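Local coordinates for protein Lysine/ornithine decarboxylase (Selenomonas ruminantium, PDB 5GJO) that decarboxylates both L-lysine and L-ornithine with pyridoxal 5'-phosphate as cofactor, giving cadaverine and putrescine, and works as a homodimer, at residues 36-41 with 45-50; 220-225 with 234-239. The protein carries 2 engineered substitutions. All coordinates share one frame; numbering follows the deposited sequence.

Contact 1 (36-41 with 45-50); sequences QFMRRH and AGVFYA. With PLP (pyridoxal-5'-phosphate), chain H.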
ATOM      1  N   GLN A  36      11.806 -23.557 -15.291  1.00 14.62           N
ATOM      2  CA  GLN A  36      12.366 -24.435 -16.331  1.00 16.62           C
ATOM      3  C   GLN A  36      12.240 -23.888 -17.731  1.00 16.86           C
ATOM      4  O   GLN A  36      13.141 -24.097 -18.528  1.00 15.11           O
ATOM      5  CB  GLN A  36      11.777 -25.844 -16.269  1.00 18.12           C
ATOM      6  CG  GLN A  36      12.192 -26.557 -14.967  1.00 22.21           C
ATOM      7  CD  GLN A  36      13.736 -26.620 -14.630  1.00 29.60           C
ATOM      8  OE1 GLN A  36      14.646 -26.479 -15.492  1.00 32.28           O
ATOM      9  NE2 GLN A  36      14.023 -26.807 -13.346  1.00 31.06           N
ATOM     10  N   PHE A  37      11.142 -23.229 -18.052  1.00 15.11           N
ATOM     11  CA  PHE A  37      10.981 -22.603 -19.334  1.00 15.28           C
ATOM     12  C   PHE A  37      12.105 -21.560 -19.556  1.00 15.21           C
ATOM     13  O   PHE A  37      12.638 -21.464 -20.637  1.00 13.84           O
ATOM     14  CB  PHE A  37       9.620 -21.925 -19.386  1.00 16.00           C
ATOM     15  CG  PHE A  37       9.274 -21.228 -20.668  1.00 18.20           C
ATOM     16  CD1 PHE A  37       9.615 -19.919 -20.851  1.00 15.84           C
ATOM     17  CD2 PHE A  37       8.495 -21.863 -21.636  1.00 19.49           C
ATOM     18  CE1 PHE A  37       9.244 -19.236 -22.005  1.00 19.68           C
ATOM     19  CE2 PHE A  37       8.080 -21.174 -22.776  1.00 20.78           C
ATOM     20  CZ  PHE A  37       8.462 -19.853 -22.954  1.00 19.67           C
ATOM     21  N   MET A  38      12.403 -20.773 -18.545  1.00 15.02           N
ATOM     22  CA  MET A  38      13.484 -19.753 -18.660  1.00 15.58           C
ATOM     23  C   MET A  38      14.846 -20.436 -18.844  1.00 15.69           C
ATOM     24  O   MET A  38      15.660 -20.004 -19.626  1.00 14.01           O
ATOM     25  CB  MET A  38      13.525 -18.790 -17.459  1.00 17.52           C
ATOM     26  CG  MET A  38      14.595 -17.759 -17.605  1.00 18.69           C
ATOM     27  SD  MET A  38      14.330 -16.403 -16.408  1.00 19.62           S
ATOM     28  CE  MET A  38      13.115 -15.543 -17.343  1.00 22.51           C
ATOM     29  N   ARG A  39      15.100 -21.503 -18.116  1.00 14.96           N
ATOM     30  CA  ARG A  39      16.324 -22.316 -18.307  1.00 17.49           C
ATOM     31  C   ARG A  39      16.438 -22.892 -19.707  1.00 17.34           C
ATOM     32  O   ARG A  39      17.553 -22.937 -20.243  1.00 18.94           O
ATOM     33  CB  ARG A  39      16.444 -23.414 -17.210  1.00 16.76           C
ATOM     34  CG  ARG A  39      16.612 -22.958 -15.772  1.00 17.39           C
ATOM     35  CD  ARG A  39      17.739 -21.921 -15.559  1.00 17.99           C
ATOM     36  NE  ARG A  39      19.029 -22.554 -15.827  1.00 19.72           N
ATOM     37  CZ  ARG A  39      19.999 -22.104 -16.623  1.00 22.38           C
ATOM     38  NH1 ARG A  39      21.115 -22.847 -16.705  1.00 26.48           N
ATOM     39  NH2 ARG A  39      19.936 -20.943 -17.268  1.00 20.04           N
ATOM     40  N   ARG A  40      15.333 -23.361 -20.255  1.00 15.59           N
ATOM     41  CA  ARG A  40      15.251 -23.861 -21.611  1.00 17.30           C
ATOM     42  C   ARG A  40      15.452 -22.830 -22.728  1.00 17.82           C
ATOM     43  O   ARG A  40      16.154 -23.090 -23.665  1.00 18.57           O
ATOM     44  CB  ARG A  40      13.919 -24.568 -21.780  1.00 19.14           C
ATOM     45  CG  ARG A  40      13.653 -25.249 -23.090  1.00 27.24           C
ATOM     46  CD  ARG A  40      12.213 -25.765 -23.112  1.00 34.53           C
ATOM     47  NE  ARG A  40      11.886 -26.462 -21.876  1.00 43.34           N
ATOM     48  CZ  ARG A  40      10.844 -26.239 -21.072  1.00 41.14           C
ATOM     49  NH1 ARG A  40      10.723 -26.975 -19.998  1.00 48.91           N
ATOM     50  NH2 ARG A  40       9.928 -25.338 -21.324  1.00 34.86           N
ATOM     51  N   HIS A  41      14.845 -21.660 -22.595  1.00 16.75           N
ATOM     52  CA  HIS A  41      14.861 -20.648 -23.665  1.00 17.38           C
ATOM     53  C   HIS A  41      15.910 -19.590 -23.481  1.00 15.35           C
ATOM     54  O   HIS A  41      16.253 -18.917 -24.425  1.00 18.46           O
ATOM     55  CB  HIS A  41      13.472 -20.009 -23.818  1.00 18.49           C
ATOM     56  CG  HIS A  41      12.438 -20.989 -24.288  1.00 21.09           C
ATOM     57  ND1 HIS A  41      12.483 -21.557 -25.533  1.00 24.96           N
ATOM     58  CD2 HIS A  41      11.398 -21.582 -23.641  1.00 24.78           C
ATOM     59  CE1 HIS A  41      11.497 -22.442 -25.656  1.00 27.61           C
ATOM     60  NE2 HIS A  41      10.836 -22.491 -24.506  1.00 23.94           N
ATOM     61  N   ALA A  45      21.614 -17.232 -19.241  1.00 16.75           N
ATOM     62  CA  ALA A  45      21.464 -16.313 -18.105  1.00 16.37           C
ATOM     63  C   ALA A  45      21.021 -17.049 -16.914  1.00 15.96           C
ATOM     64  O   ALA A  45      19.818 -17.407 -16.807  1.00 16.58           O
ATOM     65  CB  ALA A  45      20.478 -15.199 -18.443  1.00 16.67           C
ATOM     66  N   GLY A  46      21.951 -17.205 -15.952  1.00 15.92           N
ATOM     67  CA  GLY A  46      21.664 -17.774 -14.664  1.00 17.91           C
ATOM     68  C   GLY A  46      20.692 -16.898 -13.872  1.00 18.12           C
ATOM     69  O   GLY A  46      20.726 -15.707 -13.981  1.00 14.51           O
ATOM     70  N   VAL A  47      19.773 -17.530 -13.148  1.00 15.47           N
ATOM     71  CA  VAL A  47      18.671 -16.798 -12.492  1.00 15.09           C
ATOM     72  C   VAL A  47      18.966 -16.345 -11.058  1.00 14.80           C
ATOM     73  O   VAL A  47      19.294 -17.148 -10.151  1.00 16.37           O
ATOM     74  CB  VAL A  47      17.423 -17.676 -12.492  1.00 14.39           C
ATOM     75  CG1 VAL A  47      16.260 -16.969 -11.817  1.00 13.98           C
ATOM     76  CG2 VAL A  47      17.040 -18.050 -13.889  1.00 14.87           C
ATOM     77  N   PHE A  48      18.845 -15.053 -10.805  1.00 13.77           N
ATOM     78  CA  PHE A  48      18.719 -14.452  -9.489  1.00 15.01           C
ATOM     79  C   PHE A  48      17.259 -13.975  -9.345  1.00 14.96           C
ATOM     80  O   PHE A  48      16.879 -12.910  -9.855  1.00 16.69           O
ATOM     81  CB  PHE A  48      19.601 -13.194  -9.303  1.00 17.20           C
ATOM     82  CG  PHE A  48      21.068 -13.482  -9.105  1.00 18.09           C
ATOM     83  CD1 PHE A  48      21.868 -13.795 -10.158  1.00 21.38           C
ATOM     84  CD2 PHE A  48      21.617 -13.488  -7.859  1.00 16.22           C
ATOM     85  CE1 PHE A  48      23.241 -14.064  -9.975  1.00 21.36           C
ATOM     86  CE2 PHE A  48      22.978 -13.757  -7.622  1.00 19.67           C
ATOM     87  CZ  PHE A  48      23.804 -14.048  -8.700  1.00 19.52           C
ATOM     88  N   TYR A  49      16.434 -14.751  -8.688  1.00 14.57           N
ATOM     89  CA  TYR A  49      15.002 -14.425  -8.582  1.00 13.04           C
ATOM     90  C   TYR A  49      14.803 -13.182  -7.778  1.00 12.25           C
ATOM     91  O   TYR A  49      15.270 -13.063  -6.634  1.00 12.68           O
ATOM     92  CB  TYR A  49      14.213 -15.579  -7.947  1.00 13.62           C
ATOM     93  CG  TYR A  49      12.759 -15.218  -7.600  1.00 12.70           C
ATOM     94  CD1 TYR A  49      11.906 -14.722  -8.587  1.00 13.56           C
ATOM     95  CD2 TYR A  49      12.298 -15.273  -6.333  1.00 12.57           C
ATOM     96  CE1 TYR A  49      10.619 -14.295  -8.275  1.00 11.90           C
ATOM     97  CE2 TYR A  49      10.972 -14.942  -6.004  1.00 13.08           C
ATOM     98  CZ  TYR A  49      10.127 -14.471  -6.987  1.00 12.97           C
ATOM     99  OH  TYR A  49       8.847 -13.991  -6.754  1.00 14.01           O
ATOM    100  N   ALA A  50      14.109 -12.231  -8.378  1.00 12.41           N
ATOM    101  CA  ALA A  50      13.779 -10.943  -7.757  1.00 12.60           C
ATOM    102  C   ALA A  50      12.561 -11.094  -6.857  1.00 12.86           C
ATOM    103  O   ALA A  50      11.436 -10.938  -7.213  1.00 12.40           O
ATOM    104  CB  ALA A  50      13.666  -9.761  -8.788  1.00 12.16           C
TER
HETATM  105  N1  PLP H 406      15.872  -6.856 -10.353  1.00 35.98           N
HETATM  106  C2  PLP H 406      15.888  -5.544 -10.016  1.00 46.50           C
HETATM  107  C2A PLP H 406      17.177  -4.897  -9.584  1.00 49.94           C
HETATM  108  C3  PLP H 406      14.639  -4.744 -10.071  1.00 39.68           C
HETATM  109  O3  PLP H 406      14.631  -3.424  -9.737  1.00 32.07           O
HETATM  110  C4  PLP H 406      13.403  -5.434 -10.503  1.00 37.42           C
HETATM  111  C4A PLP H 406      12.110  -4.721 -10.589  1.00 42.13           C
HETATM  112  O4A PLP H 406      11.922  -3.715  -9.925  1.00 35.07           O
HETATM  113  C5  PLP H 406      13.519  -6.873 -10.845  1.00 35.06           C
HETATM  114  C6  PLP H 406      14.759  -7.500 -10.748  1.00 31.96           C
HETATM  115  C5A PLP H 406      12.303  -7.649 -11.295  1.00 29.43           C
HETATM  116  O4P PLP H 406      11.671  -6.960 -12.371  1.00 17.35           O
HETATM  117  P   PLP H 406      10.486  -7.661 -13.206  1.00 12.30           P
HETATM  118  O1P PLP H 406      11.148  -8.863 -13.837  1.00 11.87           O
HETATM  119  O2P PLP H 406      10.056  -6.599 -14.189  1.00 15.03           O
HETATM  120  O3P PLP H 406       9.452  -7.998 -12.158  1.00 13.73           O
HETATM  121  O   HOH W   1      17.806 -18.887 -17.432  1.00 18.07           O
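Arg39 NH2 reaches Ala45 O through a water. Arg39 NH2 donates to this water at 3.0 Å, and the water lies in the guanidinium plane at its edge. The water in turn donates to Ala45 O. The same NH2 is hydrogen-bonded to Pro43 O in the loop between the segments, so two groups grip it. Arg39 NH2 itself is 3.6 Å from Ala45 O, which lies oblique to the guanidinium plane.

Helix 28-41 leads into the first strand of the PLP-binding alpha/beta barrel. Helix segment 36-41 and strand 45-50 run nearly antiparallel, at 157°, with their axes 9.0 Å apart at closest approach. The strand lies inside the parallel sheet. Its backbone is hydrogen-bonded to His69 on one neighbouring strand and to Val253 and Thr255 on the other.

Bends at chi2 (-51°) and chi3 (-67°) of Arg39 carry the guanidinium toward the strand. On the way Arg39 CD passes Val47 CG2 at 4.3 Å.

The apolar part of the contact is Met38 against Val47. The Met38 chain is extended as far as its sulfur, and the two side chains cross at a slant. Met38 SD meets Val47 CG2 at 4.0 Å. Met38 also packs on Phe221, on Pro257 and, in helix 259-263, on Tyr260. At the other end of the strand segment, Ala50 belongs to the cofactor pocket, and Ala50 CB lies 3.2 Å from C6 of the PLP ring.

Contact 2 (220-225 with 234-239); sequences GFPVPD and AAMMEA. With PLP (pyridoxal-5'-phosphate), chain H.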
ATOM      1  N   GLY A 220      12.270  -7.801 -16.245  1.00 12.30           N
ATOM      2  CA  GLY A 220      11.354  -7.130 -17.147  1.00 12.90           C
ATOM      3  C   GLY A 220      10.531  -8.014 -18.052  1.00 12.86           C
ATOM      4  O   GLY A 220       9.695  -7.528 -18.778  1.00 13.00           O
ATOM      5  N   PHE A 221      10.792  -9.311 -17.991  1.00 11.23           N
ATOM      6  CA  PHE A 221      10.013 -10.233 -18.778  1.00 11.54           C
ATOM      7  C   PHE A 221       8.496 -10.040 -18.388  1.00 12.09           C
ATOM      8  O   PHE A 221       8.188  -9.994 -17.214  1.00 11.77           O
ATOM      9  CB  PHE A 221      10.463 -11.662 -18.507  1.00 11.51           C
ATOM     10  CG  PHE A 221      11.951 -11.850 -18.644  1.00 13.19           C
ATOM     11  CD1 PHE A 221      12.503 -11.926 -19.854  1.00 14.83           C
ATOM     12  CD2 PHE A 221      12.752 -11.798 -17.529  1.00 14.68           C
ATOM     13  CE1 PHE A 221      13.893 -12.082 -19.992  1.00 16.00           C
ATOM     14  CE2 PHE A 221      14.128 -11.894 -17.641  1.00 16.65           C
ATOM     15  CZ  PHE A 221      14.677 -12.061 -18.859  1.00 16.35           C
ATOM     16  N   PRO A 222       7.587  -9.964 -19.370  1.00 11.67           N
ATOM     17  CA  PRO A 222       6.224  -9.567 -19.091  1.00 11.35           C
ATOM     18  C   PRO A 222       5.307 -10.696 -18.754  1.00 10.65           C
ATOM     19  O   PRO A 222       5.602 -11.853 -18.972  1.00 11.12           O
ATOM     20  CB  PRO A 222       5.829  -8.836 -20.369  1.00 11.30           C
ATOM     21  CG  PRO A 222       6.492  -9.650 -21.409  1.00 11.97           C
ATOM     22  CD  PRO A 222       7.889  -9.790 -20.784  1.00 12.39           C
ATOM     23  N   VAL A 223       4.205 -10.337 -18.177  1.00 10.96           N
ATOM     24  CA  VAL A 223       3.118 -11.310 -17.812  1.00 13.49           C
ATOM     25  C   VAL A 223       1.776 -10.768 -18.397  1.00 12.31           C
ATOM     26  O   VAL A 223       1.589  -9.530 -18.517  1.00 13.07           O
ATOM     27  CB  VAL A 223       3.104 -11.275 -16.273  1.00 16.25           C
ATOM     28  CG1 VAL A 223       1.779 -11.653 -15.596  1.00 19.16           C
ATOM     29  CG2 VAL A 223       4.317 -12.037 -15.706  1.00 15.52           C
ATOM     30  N   PRO A 224       0.823 -11.661 -18.689  1.00 12.40           N
ATOM     31  CA  PRO A 224      -0.482 -11.301 -19.223  1.00 12.03           C
ATOM     32  C   PRO A 224      -1.294 -10.488 -18.177  1.00 12.49           C
ATOM     33  O   PRO A 224      -1.260 -10.753 -16.967  1.00 11.17           O
ATOM     34  CB  PRO A 224      -1.206 -12.631 -19.483  1.00 13.40           C
ATOM     35  CG  PRO A 224      -0.300 -13.665 -19.102  1.00 14.21           C
ATOM     36  CD  PRO A 224       0.999 -13.123 -18.590  1.00 13.63           C
ATOM     37  N   ASP A 225      -2.039  -9.518 -18.688  1.00 11.74           N
ATOM     38  CA  ASP A 225      -2.965  -8.747 -17.886  1.00 12.05           C
ATOM     39  C   ASP A 225      -4.406  -9.020 -18.386  1.00 12.53           C
ATOM     40  O   ASP A 225      -4.627 -10.021 -18.997  1.00 13.07           O
ATOM     41  CB  ASP A 225      -2.579  -7.272 -17.870  1.00 13.73           C
ATOM     42  CG  ASP A 225      -2.903  -6.559 -19.172  1.00 17.10           C
ATOM     43  OD1 ASP A 225      -3.312  -7.208 -20.125  1.00 13.72           O
ATOM     44  OD2 ASP A 225      -2.766  -5.331 -19.183  1.00 17.96           O
ATOM     45  N   ALA A 234       8.710 -17.223 -25.532  1.00 17.44           N
ATOM     46  CA  ALA A 234       9.760 -18.033 -26.003  1.00 18.59           C
ATOM     47  C   ALA A 234      10.648 -17.261 -27.012  1.00 16.45           C
ATOM     48  O   ALA A 234      11.875 -17.319 -26.930  1.00 18.30           O
ATOM     49  CB  ALA A 234       9.209 -19.315 -26.661  1.00 20.13           C
ATOM     50  N   ALA A 235      10.031 -16.577 -27.941  1.00 16.42           N
ATOM     51  CA  ALA A 235      10.810 -15.856 -28.969  1.00 15.99           C
ATOM     52  C   ALA A 235      11.592 -14.739 -28.327  1.00 17.17           C
ATOM     53  O   ALA A 235      12.799 -14.536 -28.690  1.00 16.09           O
ATOM     54  CB  ALA A 235       9.968 -15.299 -30.069  1.00 17.86           C
ATOM     55  N   MET A 236      10.955 -14.014 -27.403  1.00 14.78           N
ATOM     56  CA  MET A 236      11.725 -12.997 -26.632  1.00 14.70           C
ATOM     57  C   MET A 236      12.952 -13.581 -25.968  1.00 14.12           C
ATOM     58  O   MET A 236      14.113 -13.052 -26.130  1.00 14.31           O
ATOM     59  CB  MET A 236      10.856 -12.298 -25.599  1.00 15.21           C
ATOM     60  CG  MET A 236      11.625 -11.343 -24.689  1.00 14.82           C
ATOM     61  SD  MET A 236      10.501 -10.584 -23.471  1.00 17.97           S
ATOM     62  CE  MET A 236      10.026  -9.033 -24.249  1.00 20.70           C
ATOM     63  N   MET A 237      12.771 -14.658 -25.194  1.00 13.77           N
ATOM     64  CA  MET A 237      13.861 -15.179 -24.485  1.00 15.10           C
ATOM     65  C   MET A 237      14.954 -15.760 -25.448  1.00 15.03           C
ATOM     66  O   MET A 237      16.170 -15.543 -25.194  1.00 15.22           O
ATOM     67  CB  MET A 237      13.405 -16.275 -23.527  1.00 17.28           C
ATOM     68  CG  MET A 237      12.581 -15.658 -22.378  1.00 17.76           C
ATOM     69  SD  MET A 237      12.204 -16.904 -21.151  1.00 19.60           S
ATOM     70  CE  MET A 237      10.930 -15.925 -20.305  1.00 18.65           C
ATOM     71  N   GLU A 238      14.545 -16.429 -26.509  1.00 14.70           N
ATOM     72  CA  GLU A 238      15.499 -17.003 -27.435  1.00 17.59           C
ATOM     73  C   GLU A 238      16.345 -15.910 -28.094  1.00 16.50           C
ATOM     74  O   GLU A 238      17.504 -16.098 -28.314  1.00 16.03           O
ATOM     75  CB  GLU A 238      14.809 -17.837 -28.508  1.00 20.33           C
ATOM     76  CG  GLU A 238      14.087 -19.066 -28.002  1.00 25.39           C
ATOM     77  CD  GLU A 238      14.974 -20.288 -27.900  1.00 36.80           C
ATOM     78  OE1 GLU A 238      16.130 -20.217 -28.344  1.00 39.01           O
ATOM     79  OE2 GLU A 238      14.518 -21.308 -27.356  1.00 31.75           O
ATOM     80  N   ALA A 239      15.717 -14.792 -28.430  1.00 14.75           N
ATOM     81  CA  ALA A 239      16.400 -13.636 -29.086  1.00 15.99           C
ATOM     82  C   ALA A 239      17.379 -13.006 -28.120  1.00 15.76           C
ATOM     83  O   ALA A 239      18.519 -12.676 -28.521  1.00 14.98           O
ATOM     84  CB  ALA A 239      15.404 -12.616 -29.556  1.00 15.58           C
TER
HETATM   85  N1  PLP H 406      15.872  -6.856 -10.353  1.00 35.98           N
HETATM   86  C2  PLP H 406      15.888  -5.544 -10.016  1.00 46.50           C
HETATM   87  C2A PLP H 406      17.177  -4.897  -9.584  1.00 49.94           C
HETATM   88  C3  PLP H 406      14.639  -4.744 -10.071  1.00 39.68           C
HETATM   89  O3  PLP H 406      14.631  -3.424  -9.737  1.00 32.07           O
HETATM   90  C4  PLP H 406      13.403  -5.434 -10.503  1.00 37.42           C
HETATM   91  C4A PLP H 406      12.110  -4.721 -10.589  1.00 42.13           C
HETATM   92  O4A PLP H 406      11.922  -3.715  -9.925  1.00 35.07           O
HETATM   93  C5  PLP H 406      13.519  -6.873 -10.845  1.00 35.06           C
HETATM   94  C6  PLP H 406      14.759  -7.500 -10.748  1.00 31.96           C
HETATM   95  C5A PLP H 406      12.303  -7.649 -11.295  1.00 29.43           C
HETATM   96  O4P PLP H 406      11.671  -6.960 -12.371  1.00 17.35           O
HETATM   97  P   PLP H 406      10.486  -7.661 -13.206  1.00 12.30           P
HETATM   98  O1P PLP H 406      11.148  -8.863 -13.837  1.00 11.87           O
HETATM   99  O2P PLP H 406      10.056  -6.599 -14.189  1.00 15.03           O
HETATM  100  O3P PLP H 406       9.452  -7.998 -12.158  1.00 13.73           O
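Met236 keeps its CG anti to the backbone N (chi1 174°) and stays extended at chi2 (-179°). This sends its sulfur straight out from the helix to Pro222. The chain then bends at the third torsion, and the methyl also comes to rest by the proline. The two side chains meet tip to tip. Met236 SD is 3.8 Å from Pro222 CD, and Met236 CE is 4.1 Å from the same CD.

Phe221 takes both methionines. Phe221 CD1 is 4.3 Å from Met236 SD and 4.3 Å from Met237 CE. Both approach the ring obliquely. Met237 starts off to one side of the loop, but its extended end comes back toward the phenyl ring. The contact between the segments is entirely apolar, and its four touching residues are buried. Tyr260 and Ile240 add to the packing round Phe221, while Leu233 and Gln184 touch Pro222.

Next to Phe221 the chain serves the cofactor. Gly220 N donates to phosphate oxygen O1P of PLP at 2.9 Å, with a nearly straight N-H...O angle of 176°. The backbone of Gly220 has a conformation in which a CB would press on the preceding carbonyl O. At its other end the loop runs on to the engineered Cys226, which forms a disulfide with the engineered Cys303.

Helix 233-247 thus backs the loop that follows strand 214-216, the seventh barrel strand. The arrangement is that of a glycine-rich phosphate-binding loop at the C-terminal ends of the strands of an alpha/beta barrel, as in class-II Orn/Lys/Arg decarboxylases.

How the contacts relate
From the N terminus, contact 1 comes first. It closes the short loop between helix 28-41 and the first barrel strand. The chain then passes through most of the barrel before contact 2 closes the later part of the longer loop between strand 214-216 and helix 233-247, bringing 220-225 against that helix. The two are in series; they neither nest nor cross. In space they are neighbours, with centres about 12 Å apart. Helix 28-41 packs against helix 233-247: Met38 CE lies 3.7 Å from Met237 CE, and His41 ND1 probably hydrogen-bonds Glu238 OE2 at 2.7 Å. Both contacts also touch the same PLP, contact 1 at its ring and contact 2 at its phosphate.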